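PDB 5AEC: 3,6-diketocamphane 1,6-monooxygenase from Pseudomonas putida, which catalyses the FMNH2-dependent Baeyer-Villiger oxidation of a diketocamphane to a lactone with molecular oxygen, a step that lets the bacterium grow on (-)-camphor. Local coordinates for residues S44-Q49 with G110-A115; F203-P208 with L227-R232. All coordinates share one frame; numbering follows the deposited sequence.

Contact 1: residues S44-Q49 with G110-A115; sequences SEHASQ and GAYPQA. With PIN (piperazine-N,N'-bis(2-ethanesulfonic acid)), chain C; SO4 (sulfate ion), chain I.
Ser48 and Ala115 bring the two backbones closest, with their CA atoms 5.3 Å apart, where the loop 44-49 meets the start of helix 113-118. No hydrogen bond joins the segments. Tyr112, the N-cap residue of that helix, carries most of the contact. The CG of Gln49 sits over one face of its ring, 4.0 Å from the ring centroid. Gln49 bends at chi2 (-71°), which lays its amide along the same face, the two planes 28° apart. CD of Gln49 is 3.3 Å from CE1 of Tyr112. NE2 of Gln49 hydrogen-bonds OE1 of Glu52, which probably helps fix the turn of the amide. The opposite ring face takes C4 of the bound PIPES molecule, 3.6 Å from CZ of Tyr112. The edge of the His46 ring reaches Tyr112 obliquely, its CD2 3.5 Å from CE2 of Tyr112. An alanine in place of Tyr112 would probably open a gap between Gln49 and the buffer molecule and leave the His46 edge without its aromatic neighbour. At the helix start, Ser48 OG lies 3.8 Å from Ala115 CB, and Ala47 CB is 4.4 Å from the same Ala115 CB. Leu185 of the second subunit packs on Ser48 and Gln114. Ser44, an FMN-binding residue, begins the loop. The segments thus meet by amide-on-ring stacking, an oblique aromatic pair and van der Waals packing, while Gln49 NE2 finds its polar partner in Glu52.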
ATOM      1  N   SER A  44      10.148   8.644   0.595  1.00  9.80           N
ATOM      2  CA  SER A  44      11.018   7.845  -0.276  0.65 12.27           C
ATOM      3  C   SER A  44      10.781   6.354  -0.066  1.00 11.28           C
ATOM      4  O   SER A  44      10.069   5.962   0.869  1.00 11.57           O
ATOM      5  CB  SER A  44      12.500   8.264  -0.134  0.65 13.38           C
ATOM      6  OG  SER A  44      13.022   7.953   1.121  0.65 12.73           O
ATOM      7  N   GLU A  45      11.334   5.542  -0.987  1.00 10.79           N
ATOM      8  CA  GLU A  45      11.096   4.090  -1.074  1.00  9.00           C
ATOM      9  C   GLU A  45      12.435   3.351  -1.077  1.00  9.68           C
ATOM     10  O   GLU A  45      13.296   3.671  -1.898  1.00  8.83           O
ATOM     11  CB  GLU A  45      10.392   3.758  -2.388  1.00  9.81           C
ATOM     12  CG  GLU A  45      10.097   2.277  -2.645  1.00 10.00           C
ATOM     13  CD  GLU A  45       9.204   2.081  -3.847  1.00 12.55           C
ATOM     14  OE1 GLU A  45       8.054   2.610  -3.829  1.00 14.40           O
ATOM     15  OE2 GLU A  45       9.680   1.463  -4.836  1.00 11.16           O
ATOM     16  N   HIS A  46      12.594   2.407  -0.146  1.00 11.15           N
ATOM     17  CA  HIS A  46      13.837   1.628   0.031  1.00 10.84           C
ATOM     18  C   HIS A  46      13.485   0.303   0.653  1.00 10.61           C
ATOM     19  O   HIS A  46      12.761   0.257   1.654  1.00  9.45           O
ATOM     20  CB  HIS A  46      14.817   2.301   0.977  1.00 11.60           C
ATOM     21  CG  HIS A  46      15.314   3.632   0.522  1.00  9.86           C
ATOM     22  ND1 HIS A  46      14.675   4.810   0.842  1.00  7.45           N
ATOM     23  CD2 HIS A  46      16.394   3.977  -0.214  1.00  9.54           C
ATOM     24  CE1 HIS A  46      15.342   5.822   0.311  1.00  8.06           C
ATOM     25  NE2 HIS A  46      16.386   5.345  -0.326  1.00  9.03           N
ATOM     26  N   ALA A  47      13.976  -0.776   0.046  1.00 11.84           N
ATOM     27  CA  ALA A  47      13.769  -2.145   0.549  1.00 11.37           C
ATOM     28  C   ALA A  47      15.001  -2.689   1.287  1.00 13.52           C
ATOM     29  O   ALA A  47      14.873  -3.663   2.011  1.00 13.50           O
ATOM     30  CB  ALA A  47      13.439  -3.067  -0.611  1.00 15.48           C
ATOM     31  N   SER A  48      16.169  -2.084   1.091  1.00 14.44           N
ATOM     32  CA  SER A  48      17.439  -2.651   1.622  1.00 14.41           C
ATOM     33  C   SER A  48      18.110  -1.847   2.713  1.00 15.06           C
ATOM     34  O   SER A  48      19.110  -2.315   3.264  1.00 14.95           O
ATOM     35  CB  SER A  48      18.456  -2.889   0.497  1.00 13.36           C
ATOM     36  OG  SER A  48      18.926  -1.678  -0.080  1.00 14.95           O
ATOM     37  N   GLN A  49      17.573  -0.665   3.055  1.00 12.85           N
ATOM     38  CA  GLN A  49      18.295   0.274   3.910  1.00 14.98           C
ATOM     39  C   GLN A  49      17.769   0.337   5.343  1.00 14.92           C
ATOM     40  O   GLN A  49      16.567   0.200   5.575  1.00 23.79           O
ATOM     41  CB  GLN A  49      18.235   1.671   3.299  1.00 13.70           C
ATOM     42  CG  GLN A  49      19.002   1.819   1.991  1.00 13.11           C
ATOM     43  CD  GLN A  49      20.492   1.767   2.234  1.00 19.87           C
ATOM     44  OE1 GLN A  49      21.144   0.758   1.981  1.00 17.51           O
ATOM     45  NE2 GLN A  49      21.033   2.852   2.748  1.00 20.25           N
ATOM     46  N   GLY A 110      16.281   3.492  -8.856  1.00 14.20           N
ATOM     47  CA  GLY A 110      16.766   2.889  -7.635  1.00 18.83           C
ATOM     48  C   GLY A 110      18.283   2.839  -7.646  1.00 19.39           C
ATOM     49  O   GLY A 110      18.885   2.294  -8.585  1.00 12.94           O
ATOM     50  N   ALA A 111      18.879   3.420  -6.618  1.00 17.23           N
ATOM     51  CA  ALA A 111      20.347   3.608  -6.521  1.00 22.02           C
ATOM     52  C   ALA A 111      21.064   2.610  -5.596  1.00 16.55           C
ATOM     53  O   ALA A 111      22.244   2.798  -5.327  1.00 16.42           O
ATOM     54  CB  ALA A 111      20.649   5.029  -6.044  1.00 24.81           C
ATOM     55  N   TYR A 112      20.367   1.557  -5.143  1.00 11.65           N
ATOM     56  CA  TYR A 112      20.887   0.594  -4.191  1.00 13.45           C
ATOM     57  C   TYR A 112      20.895  -0.782  -4.862  1.00 17.00           C
ATOM     58  O   TYR A 112      19.850  -1.417  -5.003  1.00 12.02           O
ATOM     59  CB  TYR A 112      20.035   0.602  -2.923  1.00 15.36           C
ATOM     60  CG  TYR A 112      20.192   1.888  -2.188  1.00 14.43           C
ATOM     61  CD1 TYR A 112      21.233   2.062  -1.291  1.00 19.03           C
ATOM     62  CD2 TYR A 112      19.375   2.986  -2.460  1.00 16.81           C
ATOM     63  CE1 TYR A 112      21.392   3.269  -0.607  1.00 18.42           C
ATOM     64  CE2 TYR A 112      19.557   4.210  -1.802  1.00 16.17           C
ATOM     65  CZ  TYR A 112      20.590   4.339  -0.892  1.00 15.82           C
ATOM     66  OH  TYR A 112      20.800   5.538  -0.244  1.00 19.40           O
ATOM     67  N   PRO A 113      22.081  -1.232  -5.330  1.00 15.08           N
ATOM     68  CA  PRO A 113      22.145  -2.533  -6.000  1.00 14.68           C
ATOM     69  C   PRO A 113      21.607  -3.713  -5.193  1.00 11.17           C
ATOM     70  O   PRO A 113      21.076  -4.640  -5.792  1.00 11.19           O
ATOM     71  CB  PRO A 113      23.656  -2.695  -6.313  1.00 13.23           C
ATOM     72  CG  PRO A 113      24.134  -1.317  -6.461  1.00 16.31           C
ATOM     73  CD  PRO A 113      23.364  -0.507  -5.443  1.00 16.49           C
ATOM     74  N   GLN A 114      21.727  -3.697  -3.858  1.00 10.88           N
ATOM     75  CA  GLN A 114      21.194  -4.779  -3.035  0.60 12.96           C
ATOM     76  C   GLN A 114      19.688  -4.940  -3.246  1.00 11.59           C
ATOM     77  O   GLN A 114      19.176  -6.054  -3.341  1.00  9.13           O
ATOM     78  CB  GLN A 114      21.479  -4.540  -1.541  0.60 15.20           C
ATOM     79  CG  GLN A 114      22.951  -4.636  -1.175  0.60 16.77           C
ATOM     80  CD  GLN A 114      23.195  -4.526   0.318  0.60 17.30           C
ATOM     81  OE1 GLN A 114      22.853  -3.522   0.944  0.60 18.63           O
ATOM     82  NE2 GLN A 114      23.759  -5.569   0.901  0.60 20.92           N
ATOM     83  N   ALA A 115      18.973  -3.809  -3.313  1.00  9.61           N
ATOM     84  CA  ALA A 115      17.557  -3.833  -3.538  1.00  8.38           C
ATOM     85  C   ALA A 115      17.263  -4.234  -5.010  1.00  8.73           C
ATOM     86  O   ALA A 115      16.333  -4.974  -5.251  1.00  9.13           O
ATOM     87  CB  ALA A 115      16.933  -2.483  -3.218  1.00  8.85           C
TER
HETATM   88  C1  PIN C 400      25.023   2.633  -3.041  0.70 38.44           C
HETATM   89  C2  PIN C 400      25.524   3.984  -2.505  0.70 37.85           C
HETATM   90  N1  PIN C 400      24.949   5.217  -3.081  0.70 43.64           N
HETATM   91  C3  PIN C 400      25.641   6.353  -2.439  0.70 43.73           C
HETATM   92  C4  PIN C 400      23.498   5.300  -2.846  0.70 39.65           C
HETATM   93  C1' PIN C 400      21.771   9.291  -3.380  0.70 75.10           C
HETATM   94  C2' PIN C 400      23.117   9.111  -2.658  0.70 69.32           C
HETATM   95  N1' PIN C 400      23.648   7.729  -2.503  0.70 60.25           N
HETATM   96  C3' PIN C 400      22.947   6.658  -3.242  0.70 46.32           C
HETATM   97  C4' PIN C 400      25.070   7.686  -2.888  0.70 51.17           C
HETATM   98  S1  PIN C 400      25.392   1.485  -1.875  0.70 65.91           S
HETATM   99  S1' PIN C 400      21.709  10.786  -4.100  0.70 92.93           S
HETATM  100  O1  PIN C 400      24.625   1.735  -0.683  0.70 54.88           O
HETATM  101  O2  PIN C 400      26.789   1.587  -1.564  0.70 80.59           O
HETATM  102  O3  PIN C 400      25.091  -0.063  -2.291  0.70 33.56           O
HETATM  103  O1' PIN C 400      22.689  10.818  -5.155  0.70 68.99           O
HETATM  104  O2' PIN C 400      21.994  11.782  -3.102  0.70 81.44           O
HETATM  105  O3' PIN C 400      20.227  11.072  -4.749  0.70 51.28           O
HETATM  106  S   SO4 I1379      17.132   6.976  -8.771  0.80 32.13           S
HETATM  107  O1  SO4 I1379      16.727   7.009 -10.197  0.80 29.42           O
HETATM  108  O2  SO4 I1379      16.234   6.220  -7.869  0.80 24.09           O
HETATM  109  O3  SO4 I1379      18.497   6.416  -8.740  0.80 45.02           O
HETATM  110  O4  SO4 I1379      17.071   8.361  -8.279  0.80 39.36           O

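Contact 2: residues F203-P208 with L227-R232; sequences FSYNSP and LDALKR. With PIN (piperazine-N,N'-bis(2-ethanesulfonic acid)), chain C; SO4 (sulfate ion), chain J.
Tyr205 lays one face of its ring over the aliphatic part of Arg232. A CH-pi contact forms here, with CG of Arg232 3.6 Å from the Tyr205 ring centroid and 15° off the normal. CD of Arg232 continues toward the phenol end and reaches 3.5 Å from Tyr205 OH. The ring and guanidinium planes are 34° apart. Arg232 bends at chi2 (64°), and its NE then meets OD1 of Asn206 at 2.6 Å in a nearly straight hydrogen bond. OD1 lies in the guanidinium plane, whereas the Asn206 amide is turned almost perpendicular to it. A second bond, from Arg232 NH2 to Asn206 OD1 at 3.3 Å, is weak. NH1 forms a salt bridge with Glu235, so both neighbours help fix the guanidinium group. Beside the ring, CD1 of Tyr205 is 3.9 Å from CA of Ala229. Asp228 turns its carboxylate to Lys300. Elsewhere in the loop, the backbone N atoms of Phe203 and Ser204 each give a weak bond to O2 of a sulfate, probably from the crystallisation liquor. Residues 203-208 belong to the experimentally identified FMN-binding site, here a loop following strand 198-202 and packed on helix 227-243 of the luciferase-like TIM barrel.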
ATOM      1  N   PHE A 203      20.853  14.772  -8.379  1.00 21.21           N
ATOM      2  CA  PHE A 203      21.935  15.150  -7.456  1.00 28.82           C
ATOM      3  C   PHE A 203      23.200  15.635  -8.174  1.00 28.88           C
ATOM      4  O   PHE A 203      23.633  16.776  -7.975  1.00 27.22           O
ATOM      5  CB  PHE A 203      22.317  14.002  -6.505  1.00 36.00           C
ATOM      6  CG  PHE A 203      23.439  14.364  -5.561  1.00 30.03           C
ATOM      7  CD1 PHE A 203      23.196  15.122  -4.430  1.00 32.98           C
ATOM      8  CD2 PHE A 203      24.759  14.017  -5.858  1.00 37.54           C
ATOM      9  CE1 PHE A 203      24.236  15.487  -3.573  1.00 38.50           C
ATOM     10  CE2 PHE A 203      25.809  14.392  -5.027  1.00 33.65           C
ATOM     11  CZ  PHE A 203      25.547  15.130  -3.880  1.00 35.35           C
ATOM     12  N   SER A 204      23.785  14.773  -8.996  1.00 27.35           N
ATOM     13  CA  SER A 204      25.048  15.090  -9.696  1.00 28.18           C
ATOM     14  C   SER A 204      24.978  16.386 -10.508  1.00 29.70           C
ATOM     15  O   SER A 204      23.883  16.864 -10.879  1.00 29.02           O
ATOM     16  CB  SER A 204      25.461  13.927 -10.610  1.00 34.38           C
ATOM     17  OG  SER A 204      24.560  13.772 -11.698  1.00 39.99           O
ATOM     18  N   TYR A 205      26.148  16.939 -10.812  1.00 39.58           N
ATOM     19  CA  TYR A 205      26.244  18.252 -11.460  1.00 35.80           C
ATOM     20  C   TYR A 205      25.525  18.261 -12.804  1.00 31.34           C
ATOM     21  O   TYR A 205      24.654  19.117 -13.052  1.00 36.96           O
ATOM     22  CB  TYR A 205      27.721  18.675 -11.594  1.00 41.38           C
ATOM     23  CG  TYR A 205      27.956  19.937 -12.391  1.00 40.06           C
ATOM     24  CD1 TYR A 205      27.836  21.201 -11.812  1.00 42.22           C
ATOM     25  CD2 TYR A 205      28.302  19.862 -13.740  1.00 48.18           C
ATOM     26  CE1 TYR A 205      28.056  22.357 -12.559  1.00 55.16           C
ATOM     27  CE2 TYR A 205      28.522  21.005 -14.493  1.00 54.87           C
ATOM     28  CZ  TYR A 205      28.396  22.248 -13.906  1.00 47.89           C
ATOM     29  OH  TYR A 205      28.614  23.359 -14.680  1.00 51.87           O
ATOM     30  N   ASN A 206      25.907  17.344 -13.679  1.00 32.16           N
ATOM     31  CA  ASN A 206      25.229  17.171 -14.962  1.00 35.52           C
ATOM     32  C   ASN A 206      24.297  16.005 -14.783  1.00 41.99           C
ATOM     33  O   ASN A 206      24.618  14.878 -15.141  1.00 54.44           O
ATOM     34  CB  ASN A 206      26.223  16.899 -16.106  1.00 39.34           C
ATOM     35  CG  ASN A 206      26.945  18.153 -16.566  1.00 38.91           C
ATOM     36  OD1 ASN A 206      26.350  19.231 -16.696  1.00 43.07           O
ATOM     37  ND2 ASN A 206      28.226  18.008 -16.881  1.00 64.98           N
ATOM     38  N   SER A 207      23.137  16.292 -14.216  1.00 49.46           N
ATOM     39  CA  SER A 207      22.166  15.259 -13.879  1.00 41.44           C
ATOM     40  C   SER A 207      21.354  14.832 -15.102  1.00 30.59           C
ATOM     41  O   SER A 207      20.626  15.662 -15.679  1.00 34.99           O
ATOM     42  CB  SER A 207      21.195  15.780 -12.839  1.00 39.14           C
ATOM     43  OG  SER A 207      20.256  14.773 -12.534  1.00 37.96           O
ATOM     44  N   PRO A 208      21.437  13.546 -15.486  1.00 28.83           N
ATOM     45  CA  PRO A 208      20.609  13.084 -16.609  1.00 32.33           C
ATOM     46  C   PRO A 208      19.121  13.162 -16.286  1.00 33.43           C
ATOM     47  O   PRO A 208      18.305  13.363 -17.183  1.00 30.14           O
ATOM     48  CB  PRO A 208      21.027  11.626 -16.801  1.00 30.98           C
ATOM     49  CG  PRO A 208      22.265  11.441 -16.016  1.00 34.02           C
ATOM     50  CD  PRO A 208      22.300  12.485 -14.959  1.00 26.43           C
ATOM     51  N   LEU A 227      26.140  25.652  -5.047  1.00 34.91           N
ATOM     52  CA  LEU A 227      25.640  26.702  -5.921  1.00 37.94           C
ATOM     53  C   LEU A 227      25.751  26.304  -7.378  1.00 31.98           C
ATOM     54  O   LEU A 227      24.843  26.565  -8.152  1.00 33.95           O
ATOM     55  CB  LEU A 227      26.404  28.005  -5.683  1.00 43.02           C
ATOM     56  CG  LEU A 227      26.235  28.631  -4.293  1.00 50.66           C
ATOM     57  CD1 LEU A 227      27.202  29.796  -4.127  1.00 56.90           C
ATOM     58  CD2 LEU A 227      24.801  29.065  -4.045  1.00 52.79           C
ATOM     59  N   ASP A 228      26.866  25.685  -7.753  1.00 35.19           N
ATOM     60  CA  ASP A 228      27.129  25.396  -9.166  1.00 36.32           C
ATOM     61  C   ASP A 228      26.149  24.353  -9.700  1.00 36.49           C
ATOM     62  O   ASP A 228      25.555  24.536 -10.767  1.00 32.32           O
ATOM     63  CB  ASP A 228      28.577  24.932  -9.378  1.00 41.62           C
ATOM     64  CG  ASP A 228      29.604  26.022  -9.070  1.00 42.20           C
ATOM     65  OD1 ASP A 228      29.420  27.173  -9.496  1.00 42.14           O
ATOM     66  OD2 ASP A 228      30.597  25.723  -8.384  1.00 57.68           O
ATOM     67  N   ALA A 229      25.956  23.282  -8.929  1.00 27.66           N
ATOM     68  CA  ALA A 229      25.008  22.220  -9.289  1.00 31.32           C
ATOM     69  C   ALA A 229      23.572  22.724  -9.339  1.00 23.88           C
ATOM     70  O   ALA A 229      22.845  22.405 -10.265  1.00 32.07           O
ATOM     71  CB  ALA A 229      25.122  21.044  -8.348  1.00 25.27           C
ATOM     72  N   LEU A 230      23.182  23.563  -8.384  1.00 27.41           N
ATOM     73  CA  LEU A 230      21.830  24.109  -8.379  1.00 31.63           C
ATOM     74  C   LEU A 230      21.570  24.914  -9.644  1.00 41.83           C
ATOM     75  O   LEU A 230      20.541  24.722 -10.303  1.00 35.19           O
ATOM     76  CB  LEU A 230      21.569  24.950  -7.117  1.00 37.66           C
ATOM     77  CG  LEU A 230      20.117  25.356  -6.834  1.00 38.65           C
ATOM     78  CD1 LEU A 230      19.185  24.157  -6.918  1.00 40.79           C
ATOM     79  CD2 LEU A 230      19.987  26.007  -5.472  1.00 31.01           C
ATOM     80  N   LYS A 231      22.517  25.781 -10.007  1.00 37.63           N
ATOM     81  CA  LYS A 231      22.421  26.535 -11.262  1.00 36.01           C
ATOM     82  C   LYS A 231      22.455  25.599 -12.497  1.00 26.78           C
ATOM     83  O   LYS A 231      21.668  25.780 -13.428  1.00 30.14           O
ATOM     84  CB  LYS A 231      23.534  27.583 -11.359  1.00 44.63           C
ATOM     85  CG  LYS A 231      23.430  28.690 -10.322  1.00 54.65           C
ATOM     86  CD  LYS A 231      24.767  29.376 -10.075  1.00 60.21           C
ATOM     87  CE  LYS A 231      25.165  30.264 -11.240  1.00 58.41           C
ATOM     88  NZ  LYS A 231      26.446  30.965 -10.967  1.00 63.05           N
ATOM     89  N   ARG A 232      23.328  24.590 -12.478  1.00 24.41           N
ATOM     90  CA  ARG A 232      23.472  23.666 -13.622  1.00 31.83           C
ATOM     91  C   ARG A 232      22.212  22.833 -13.824  1.00 39.30           C
ATOM     92  O   ARG A 232      21.800  22.607 -14.967  1.00 30.23           O
ATOM     93  CB  ARG A 232      24.682  22.741 -13.460  1.00 27.90           C
ATOM     94  CG  ARG A 232      24.986  21.834 -14.643  1.00 32.16           C
ATOM     95  CD  ARG A 232      25.380  22.611 -15.892  1.00 38.88           C
ATOM     96  NE  ARG A 232      25.521  21.707 -17.033  1.00 44.94           N
ATOM     97  CZ  ARG A 232      25.170  21.975 -18.299  1.00 50.12           C
ATOM     98  NH1 ARG A 232      24.630  23.148 -18.665  1.00 56.98           N
ATOM     99  NH2 ARG A 232      25.341  21.035 -19.220  1.00 50.47           N
TER
HETATM  100  C1  PIN C 400      25.023   2.633  -3.041  0.70 38.44           C
HETATM  101  C2  PIN C 400      25.524   3.984  -2.505  0.70 37.85           C
HETATM  102  N1  PIN C 400      24.949   5.217  -3.081  0.70 43.64           N
HETATM  103  C3  PIN C 400      25.641   6.353  -2.439  0.70 43.73           C
HETATM  104  C4  PIN C 400      23.498   5.300  -2.846  0.70 39.65           C
HETATM  105  C1' PIN C 400      21.771   9.291  -3.380  0.70 75.10           C
HETATM  106  C2' PIN C 400      23.117   9.111  -2.658  0.70 69.32           C
HETATM  107  N1' PIN C 400      23.648   7.729  -2.503  0.70 60.25           N
HETATM  108  C3' PIN C 400      22.947   6.658  -3.242  0.70 46.32           C
HETATM  109  C4' PIN C 400      25.070   7.686  -2.888  0.70 51.17           C
HETATM  110  S1  PIN C 400      25.392   1.485  -1.875  0.70 65.91           S
HETATM  111  S1' PIN C 400      21.709  10.786  -4.100  0.70 92.93           S
HETATM  112  O1  PIN C 400      24.625   1.735  -0.683  0.70 54.88           O
HETATM  113  O2  PIN C 400      26.789   1.587  -1.564  0.70 80.59           O
HETATM  114  O3  PIN C 400      25.091  -0.063  -2.291  0.70 33.56           O
HETATM  115  O1' PIN C 400      22.689  10.818  -5.155  0.70 68.99           O
HETATM  116  O2' PIN C 400      21.994  11.782  -3.102  0.70 81.44           O
HETATM  117  O3' PIN C 400      20.227  11.072  -4.749  0.70 51.28           O
HETATM  118  S   SO4 J1380      21.323  11.800 -10.901  0.80 38.27           S
HETATM  119  O1  SO4 J1380      20.101  11.017 -10.659  0.80 51.84           O
HETATM  120  O2  SO4 J1380      22.111  11.934  -9.659  0.80 29.44           O
HETATM  121  O3  SO4 J1380      22.164  11.112 -11.895  0.80 44.10           O
HETATM  122  O4  SO4 J1380      20.889  13.059 -11.498  0.80 27.42           O

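Overall arrangement
Contacts 1 and 2 follow one another along the chain and do not touch. Their centres are 23 Å apart and their nearest atoms about 9 Å. Both involve loops that follow strands of the parallel barrel sheet, and both hold FMN-binding residues: Ser44 and residues 203-208. One PIPES molecule spans the interval. One sulfonate puts PIPES O1 3.5 Å from CD1 of Tyr112; the other puts PIPES O1' 3.5 Å from CB of Phe203. Gly110 N binds a sulfate at contact 1, and contact 2 has another. These groups are consistent with partial occupation of the cofactor or substrate pocket. Contact 1 adjoins the second subunit; no other protein chain of the assembly touches contact 2.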